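Local coordinates for hdh assembly factor Kustc1130 (Kuenenia stuttgartiensis, PDB 6HIF), which probably acts as an assembly factor for hydrazine dehydrogenase, packing against chains of another protein in a 36-chain assembly that contains heme c, at residues P30-V35 with T63-L68; P70-I75 with H86-L91; T36-G41 with S100-A105. All coordinates share one frame; numbering follows the deposited sequence.

Interaction 1 of 3, residues P30-V35 with T63-L68; sequences PAKLWV and TCVFEL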
# COMPACT_ATOMS: atom_id res chain seq x y z
N PRO Y 30 -17.89 -3.75 -64.66
CA PRO Y 30 -17.97 -3.27 -66.03
C PRO Y 30 -16.59 -3.21 -66.67
O PRO Y 30 -15.59 -3.08 -65.97
CB PRO Y 30 -18.57 -1.86 -65.90
CG PRO Y 30 -18.21 -1.43 -64.49
CD PRO Y 30 -18.19 -2.70 -63.67
N ALA Y 31 -16.55 -3.34 -68.00
CA ALA Y 31 -15.32 -3.23 -68.77
C ALA Y 31 -14.97 -1.76 -68.95
O ALA Y 31 -15.86 -0.92 -69.02
CB ALA Y 31 -15.47 -3.94 -70.09
N LYS Y 32 -13.66 -1.46 -69.00
CA LYS Y 32 -13.19 -0.11 -69.25
C LYS Y 32 -12.48 -0.08 -70.60
O LYS Y 32 -11.54 -0.83 -70.82
CB LYS Y 32 -12.28 0.37 -68.11
CG LYS Y 32 -12.53 1.80 -67.64
CD LYS Y 32 -11.62 2.24 -66.49
CE LYS Y 32 -11.84 3.67 -66.06
NZ LYS Y 32 -10.62 4.28 -65.47
N LEU Y 33 -12.97 0.78 -71.50
CA LEU Y 33 -12.43 0.90 -72.84
C LEU Y 33 -11.90 2.31 -73.06
O LEU Y 33 -12.64 3.29 -72.94
CB LEU Y 33 -13.53 0.57 -73.86
CG LEU Y 33 -13.15 0.71 -75.33
CD1 LEU Y 33 -12.26 -0.45 -75.77
CD2 LEU Y 33 -14.39 0.78 -76.20
N TRP Y 34 -10.60 2.39 -73.37
CA TRP Y 34 -9.95 3.63 -73.78
C TRP Y 34 -9.89 3.66 -75.30
O TRP Y 34 -9.45 2.68 -75.91
CB TRP Y 34 -8.54 3.70 -73.19
CG TRP Y 34 -8.44 3.60 -71.70
CD1 TRP Y 34 -8.81 2.54 -70.91
CD2 TRP Y 34 -7.87 4.58 -70.82
NE1 TRP Y 34 -8.54 2.82 -69.60
CE2 TRP Y 34 -7.96 4.06 -69.51
CE3 TRP Y 34 -7.31 5.85 -71.00
CZ2 TRP Y 34 -7.50 4.77 -68.40
CZ3 TRP Y 34 -6.86 6.55 -69.91
CH2 TRP Y 34 -6.95 6.01 -68.62
N VAL Y 35 -10.32 4.77 -75.90
CA VAL Y 35 -10.22 4.94 -77.34
C VAL Y 35 -9.44 6.22 -77.64
O VAL Y 35 -9.84 7.31 -77.24
CB VAL Y 35 -11.59 4.92 -78.05
CG1 VAL Y 35 -11.44 5.04 -79.56
CG2 VAL Y 35 -12.39 3.68 -77.70
N THR Y 63 -8.40 11.17 -76.43
CA THR Y 63 -8.72 9.91 -75.79
C THR Y 63 -10.03 10.04 -75.01
O THR Y 63 -10.22 10.99 -74.26
CB THR Y 63 -7.57 9.42 -74.91
OG1 THR Y 63 -6.39 9.40 -75.72
CG2 THR Y 63 -7.80 8.05 -74.32
N CYS Y 64 -10.92 9.07 -75.22
CA CYS Y 64 -12.15 8.93 -74.47
C CYS Y 64 -12.14 7.62 -73.69
O CYS Y 64 -11.71 6.59 -74.21
CB CYS Y 64 -13.36 8.94 -75.40
SG CYS Y 64 -13.71 10.55 -76.16
N VAL Y 65 -12.60 7.66 -72.44
CA VAL Y 65 -12.68 6.47 -71.60
C VAL Y 65 -14.16 6.12 -71.42
O VAL Y 65 -14.96 6.96 -71.01
CB VAL Y 65 -11.96 6.67 -70.25
CG1 VAL Y 65 -11.85 5.37 -69.47
CG2 VAL Y 65 -10.59 7.31 -70.42
N PHE Y 66 -14.51 4.87 -71.73
CA PHE Y 66 -15.88 4.39 -71.62
C PHE Y 66 -15.95 3.26 -70.60
O PHE Y 66 -15.12 2.36 -70.61
CB PHE Y 66 -16.38 3.90 -72.97
CG PHE Y 66 -16.34 4.94 -74.06
CD1 PHE Y 66 -17.40 5.82 -74.23
CD2 PHE Y 66 -15.26 5.03 -74.92
CE1 PHE Y 66 -17.37 6.78 -75.24
CE2 PHE Y 66 -15.22 5.99 -75.92
CZ PHE Y 66 -16.28 6.86 -76.08
N GLU Y 67 -16.96 3.33 -69.72
CA GLU Y 67 -17.29 2.25 -68.81
C GLU Y 67 -18.53 1.53 -69.33
O GLU Y 67 -19.61 2.12 -69.38
CB GLU Y 67 -17.49 2.81 -67.40
CG GLU Y 67 -17.31 1.77 -66.30
CD GLU Y 67 -17.83 2.19 -64.94
OE1 GLU Y 67 -19.04 2.52 -64.83
OE2 GLU Y 67 -17.04 2.19 -63.98
N LEU Y 68 -18.36 0.27 -69.74
CA LEU Y 68 -19.38 -0.46 -70.47
C LEU Y 68 -19.68 -1.79 -69.80
O LEU Y 68 -18.78 -2.41 -69.23
CB LEU Y 68 -18.89 -0.69 -71.90
CG LEU Y 68 -18.50 0.55 -72.70
CD1 LEU Y 68 -17.61 0.16 -73.87
CD2 LEU Y 68 -19.74 1.30 -73.19
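Strands 31-35 and 63-68 run antiparallel as neighbours in one sheet of a two-sheet beta sandwich, their axes 4.7 Å apart at the closest point and their directions 162° apart. Six backbone hydrogen bonds set the register, pairing Ala-31 with Leu-68, Leu-33 with Phe-66 and Val-35 with Cys-64. Most are nearly straight; the exception is Ala-31 N to Leu-68 O, which bends to 134° at the start of the strand.

The tightly packed side carries Leu-33, Val-35, Phe-66 and Leu-68, all buried against the opposite sheet, where Val-51, Tyr-73 and Ile-75 meet them. Leu-33 has CG anti to its backbone N, which brings CD2 obliquely to Leu-68 CD1 at 4.0 Å. Val-35 sends CG2, the branch beside its backbone N, to the edge of the Phe-66 ring at CE2, 4.1 Å away. Cys-64 is tied to Cys-56 by a disulfide on the same side.

On the other face the packing thins toward the start of strand 31-35. Glu-67 is exposed and extends alongside Pro-30, with Pro-30 CG 3.7 Å from Glu-67 CD. Lys-32 NZ stays 6.9 Å from Glu-67 OE2, too far for a salt bridge; it pairs instead with an acidic side chain of another protein's chain. The Lys-32 chain crosses Val-65 obliquely, CE 3.8 Å from Val-65 CG1.

Trp-34, stacked on Phe-98 and with its side chain about 4 Å from a bound heme c, carries the tight patch on the Lys-32 and Val-65 face. Thr-63 CG2 lies at the indole edge, near its plane. Over one face sits Val-65 CG2, 3.8 Å from the centroid of the six-membered ring and 18° off its normal, a CH-pi contact.

Interaction 2 of 3, residues P70-I75 with H86-L91; sequences PGTYAI and HKEVSL. With SO4 (sulfate ion), chain B; SO4 (sulfate ion), chain C.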
# COMPACT_ATOMS: atom_id res chain seq x y z
N PRO Y 70 -20.55 -5.85 -70.10
CA PRO Y 70 -20.08 -6.88 -71.03
C PRO Y 70 -20.94 -6.96 -72.29
O PRO Y 70 -22.15 -6.77 -72.22
CB PRO Y 70 -20.22 -8.17 -70.22
CG PRO Y 70 -20.04 -7.73 -68.78
CD PRO Y 70 -20.67 -6.36 -68.72
N GLY Y 71 -20.29 -7.23 -73.43
CA GLY Y 71 -20.98 -7.37 -74.70
C GLY Y 71 -20.10 -6.95 -75.87
O GLY Y 71 -18.98 -6.49 -75.67
N THR Y 72 -20.63 -7.10 -77.09
CA THR Y 72 -19.94 -6.70 -78.31
C THR Y 72 -20.39 -5.29 -78.71
O THR Y 72 -21.58 -5.00 -78.70
CB THR Y 72 -20.15 -7.74 -79.42
OG1 THR Y 72 -19.75 -9.00 -78.89
CG2 THR Y 72 -19.36 -7.44 -80.67
N TYR Y 73 -19.42 -4.44 -79.05
CA TYR Y 73 -19.68 -3.04 -79.35
C TYR Y 73 -19.00 -2.66 -80.66
O TYR Y 73 -18.05 -3.32 -81.09
CB TYR Y 73 -19.13 -2.14 -78.23
CG TYR Y 73 -19.86 -2.25 -76.91
CD1 TYR Y 73 -19.54 -3.23 -75.99
CD2 TYR Y 73 -20.86 -1.35 -76.58
CE1 TYR Y 73 -20.21 -3.33 -74.78
CE2 TYR Y 73 -21.54 -1.43 -75.37
CZ TYR Y 73 -21.21 -2.42 -74.47
OH TYR Y 73 -21.87 -2.51 -73.27
N ALA Y 74 -19.51 -1.60 -81.29
CA ALA Y 74 -18.89 -1.02 -82.48
C ALA Y 74 -18.33 0.36 -82.14
O ALA Y 74 -19.08 1.27 -81.75
CB ALA Y 74 -19.88 -0.98 -83.61
N ILE Y 75 -17.01 0.51 -82.26
CA ILE Y 75 -16.34 1.78 -82.05
C ILE Y 75 -16.27 2.50 -83.40
O ILE Y 75 -15.87 1.90 -84.40
CB ILE Y 75 -14.93 1.59 -81.44
CG1 ILE Y 75 -14.95 0.70 -80.20
CG2 ILE Y 75 -14.28 2.94 -81.15
CD1 ILE Y 75 -13.60 0.14 -79.82
N HIS Y 86 -13.25 2.61 -87.81
CA HIS Y 86 -14.19 1.67 -87.21
C HIS Y 86 -13.45 0.46 -86.66
O HIS Y 86 -12.49 -0.01 -87.26
CB HIS Y 86 -15.27 1.26 -88.23
CG HIS Y 86 -16.05 2.40 -88.78
ND1 HIS Y 86 -15.74 3.00 -89.98
CD2 HIS Y 86 -17.13 3.06 -88.29
CE1 HIS Y 86 -16.59 3.98 -90.22
NE2 HIS Y 86 -17.45 4.03 -89.20
N LYS Y 87 -13.92 -0.04 -85.51
CA LYS Y 87 -13.43 -1.28 -84.93
C LYS Y 87 -14.51 -1.90 -84.05
O LYS Y 87 -15.14 -1.21 -83.25
CB LYS Y 87 -12.14 -1.05 -84.14
CG LYS Y 87 -11.24 -2.27 -84.01
CD LYS Y 87 -10.24 -2.18 -82.89
CE LYS Y 87 -9.41 -3.44 -82.75
NZ LYS Y 87 -8.71 -3.50 -81.45
N GLU Y 88 -14.71 -3.21 -84.21
CA GLU Y 88 -15.66 -3.96 -83.41
C GLU Y 88 -14.90 -4.70 -82.31
O GLU Y 88 -13.87 -5.31 -82.57
CB GLU Y 88 -16.45 -4.93 -84.29
CG GLU Y 88 -17.76 -5.38 -83.66
CD GLU Y 88 -18.49 -6.44 -84.46
OE1 GLU Y 88 -18.73 -6.22 -85.67
OE2 GLU Y 88 -18.81 -7.50 -83.88
N VAL Y 89 -15.43 -4.63 -81.09
CA VAL Y 89 -14.73 -5.11 -79.91
C VAL Y 89 -15.72 -5.88 -79.03
O VAL Y 89 -16.81 -5.40 -78.76
CB VAL Y 89 -14.06 -3.94 -79.15
CG1 VAL Y 89 -13.86 -4.23 -77.67
CG2 VAL Y 89 -12.75 -3.53 -79.81
N SER Y 90 -15.30 -7.09 -78.60
CA SER Y 90 -16.06 -7.91 -77.67
C SER Y 90 -15.44 -7.82 -76.27
O SER Y 90 -14.31 -8.24 -76.06
CB SER Y 90 -16.13 -9.34 -78.13
OG SER Y 90 -16.95 -9.47 -79.28
N LEU Y 91 -16.20 -7.27 -75.32
CA LEU Y 91 -15.71 -7.03 -73.97
C LEU Y 91 -16.37 -8.00 -73.00
O LEU Y 91 -17.59 -8.18 -73.02
CB LEU Y 91 -16.00 -5.58 -73.58
CG LEU Y 91 -15.19 -4.52 -74.32
CD1 LEU Y 91 -15.71 -3.12 -74.01
CD2 LEU Y 91 -13.71 -4.62 -73.97
S SO4 B . -12.55 1.78 -91.17
O1 SO4 B . -11.75 1.39 -92.35
O2 SO4 B . -11.76 1.59 -89.93
O3 SO4 B . -12.94 3.21 -91.27
O4 SO4 B . -13.77 0.94 -91.12
S SO4 C . -21.25 5.63 -87.54
O1 SO4 C . -21.19 6.31 -86.23
O2 SO4 C . -19.92 5.10 -87.91
O3 SO4 C . -22.22 4.50 -87.46
O4 SO4 C . -21.69 6.59 -88.58
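Main-chain hydrogen bonding dominates this beta hairpin of strands 71-79 and 83-91, which forms one edge of the four-stranded antiparallel sheet within this chain. Gly-71, Tyr-73 and Ile-75 each exchange two N-H...O bonds with Leu-91, Val-89 and Lys-87, respectively. Not all have the same approach: Tyr-73 N points nearly along the carbonyl axis of Val-89, 2.8 Å from its O, whereas Leu-91 N sits above the carbonyl plane of Gly-71, 38° out of it.

Apolar contacts gather on the face that looks across the sandwich. Ile-75 has CG1 beside its backbone N, and its CD1 crosses obliquely to Val-89 CG2 at 3.8 Å. Farther along, Tyr-73 CD1 and Leu-91 CD1 approach more loosely, 4.3 Å apart, while Tyr-73 OH is hydrogen-bonded to Arg-69 O.

Thr-72, Ser-90 and Glu-88 lie on the reverse face, together with Ala-74. Thr-72 OG1 and Ser-90 OG, both beside their own backbone N, share a hydrogen bond of 2.9 Å across a non-hydrogen-bonded pair. Glu-88 is extended, with CG anti to N, which brings OE2 near the methyl CG2 of Thr-72.

Hydrogen bonds to anions end the series. His-86 donates from its backbone N to O2 of one sulfate at 2.8 Å, and its ND1 reaches O3 and O4 of the same ion; NE2 bonds O2 of a second sulfate at 3.0 Å. Both ions meet the imidazole at its edge, and they probably come from the crystallisation liquor. With both ring nitrogens facing sulfate oxygens at hydrogen-bonding distance, the arrangement is consistent with a protonated, positively charged His-86.

Interaction 3 of 3, residues T36-G41 with S100-A105; sequences TAIAIG and SLDLGA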
# COMPACT_ATOMS: atom_id res chain seq x y z
N THR Y 36 -8.31 6.06 -78.34
CA THR Y 36 -7.45 7.18 -78.70
C THR Y 36 -7.53 7.42 -80.20
O THR Y 36 -7.36 6.50 -81.00
CB THR Y 36 -6.00 6.94 -78.23
OG1 THR Y 36 -6.01 6.66 -76.84
CG2 THR Y 36 -5.09 8.12 -78.51
N ALA Y 37 -7.81 8.68 -80.56
CA ALA Y 37 -7.92 9.10 -81.95
C ALA Y 37 -6.63 9.80 -82.36
O ALA Y 37 -6.29 10.85 -81.82
CB ALA Y 37 -9.12 9.99 -82.13
N ILE Y 38 -5.93 9.21 -83.33
CA ILE Y 38 -4.64 9.71 -83.77
C ILE Y 38 -4.74 10.11 -85.24
O ILE Y 38 -5.48 9.49 -86.00
CB ILE Y 38 -3.53 8.65 -83.56
CG1 ILE Y 38 -3.76 7.77 -82.34
CG2 ILE Y 38 -2.16 9.31 -83.51
CD1 ILE Y 38 -2.86 6.56 -82.30
N ALA Y 39 -3.98 11.14 -85.62
CA ALA Y 39 -3.73 11.48 -87.02
C ALA Y 39 -2.23 11.44 -87.28
O ALA Y 39 -1.53 12.42 -87.03
CB ALA Y 39 -4.33 12.82 -87.33
N ILE Y 40 -1.75 10.30 -87.81
CA ILE Y 40 -0.34 9.97 -87.97
C ILE Y 40 0.50 10.49 -86.80
O ILE Y 40 1.45 11.25 -86.99
CB ILE Y 40 0.24 10.38 -89.34
CG1 ILE Y 40 -0.15 11.80 -89.76
CG2 ILE Y 40 -0.11 9.34 -90.41
CD1 ILE Y 40 0.90 12.52 -90.58
N GLY Y 41 0.13 10.08 -85.58
CA GLY Y 41 0.95 10.33 -84.40
C GLY Y 41 0.33 11.35 -83.45
O GLY Y 41 0.39 11.18 -82.24
N SER Y 100 -6.35 2.07 -80.12
CA SER Y 100 -5.70 3.18 -80.79
C SER Y 100 -6.02 3.14 -82.28
O SER Y 100 -5.61 2.22 -82.98
CB SER Y 100 -4.21 3.14 -80.55
OG SER Y 100 -3.68 4.46 -80.53
N LEU Y 101 -6.76 4.15 -82.74
CA LEU Y 101 -7.20 4.21 -84.12
C LEU Y 101 -6.59 5.44 -84.79
O LEU Y 101 -6.77 6.56 -84.31
CB LEU Y 101 -8.73 4.25 -84.18
CG LEU Y 101 -9.44 2.98 -83.69
CD1 LEU Y 101 -10.91 3.27 -83.40
CD2 LEU Y 101 -9.30 1.84 -84.68
N ASP Y 102 -5.87 5.21 -85.90
CA ASP Y 102 -5.28 6.29 -86.68
C ASP Y 102 -6.16 6.57 -87.90
O ASP Y 102 -6.54 5.65 -88.62
CB ASP Y 102 -3.85 5.97 -87.10
CG ASP Y 102 -3.11 7.19 -87.63
OD1 ASP Y 102 -2.75 8.05 -86.81
OD2 ASP Y 102 -2.92 7.27 -88.87
N LEU Y 103 -6.46 7.86 -88.12
CA LEU Y 103 -7.39 8.26 -89.16
C LEU Y 103 -6.64 8.83 -90.36
O LEU Y 103 -7.26 9.35 -91.28
CB LEU Y 103 -8.37 9.29 -88.58
CG LEU Y 103 -9.59 8.71 -87.86
CD1 LEU Y 103 -9.22 8.22 -86.47
CD2 LEU Y 103 -10.70 9.75 -87.78
N GLY Y 104 -5.31 8.72 -90.33
CA GLY Y 104 -4.48 9.12 -91.45
C GLY Y 104 -4.14 10.61 -91.41
O GLY Y 104 -4.56 11.33 -90.49
N ALA Y 105 -3.38 11.06 -92.42
CA ALA Y 105 -2.83 12.40 -92.48
C ALA Y 105 -3.90 13.43 -92.82
O ALA Y 105 -3.74 14.61 -92.54
CB ALA Y 105 -1.69 12.44 -93.46
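Asp-102 leaves its strand with CG anti to the backbone N (chi1 -167°), which carries the carboxylate across to 36-41. Its CB lies 4.0 Å from Ile-38 O, and CG is turned toward Ile-40 N. OD1 comes within 2.7 Å of Ile-40 N, but the N-H points well off the line (115°) and the hydrogen bond is weak; the same oxygen lies near CB of Ile-38, and the Asp-102 and Ile-38 side chains cross at about a right angle. OD2 accepts from Gly-104 N at 3.2 Å, from above the carboxylate plane, forming an Asx turn where the strand ends.

Before that turn the two segments are parallel strands of the mixed sheet in the sandwich, 28° apart in direction. Leu-101 sits between its partners in the usual parallel pattern, its N bonded to Thr-36 O at 3.0 Å and its O to Ile-38 N at 2.9 Å. Leu-103 N then donates to Ile-38 O at 2.8 Å.

Ser-100 OG is hydrogen-bonded to the backbone of another protein's chain. Beyond the strands, Ile-40 CD1 rests against Ala-105 CB, 3.9 Å away.

How the interactions relate
Strand 31-39 serves both interaction 1 and interaction 3: interaction 1 uses its start and interaction 3 its end, where strand 96-102 runs parallel to it; Thr-63 OG1 and Thr-36 OG1, 3.0 Å apart, join the two. Interaction 2 belongs to the facing sheet, and its Ile-75 bridges the sandwich, with CD1 3.8 Å from Leu-33 CD2 and CG2 4.1 Å from Leu-101 CD1. Interactions 1 and 3 each have seven buried residues, interaction 2 only three. The chemistry follows: aliphatic and aromatic groups fill the shared interior, hydroxyls and sulfate-bound imidazole mark the edge hairpin, and a carboxylate links the strand ends in interaction 3 through a weak bond beside an Asx turn.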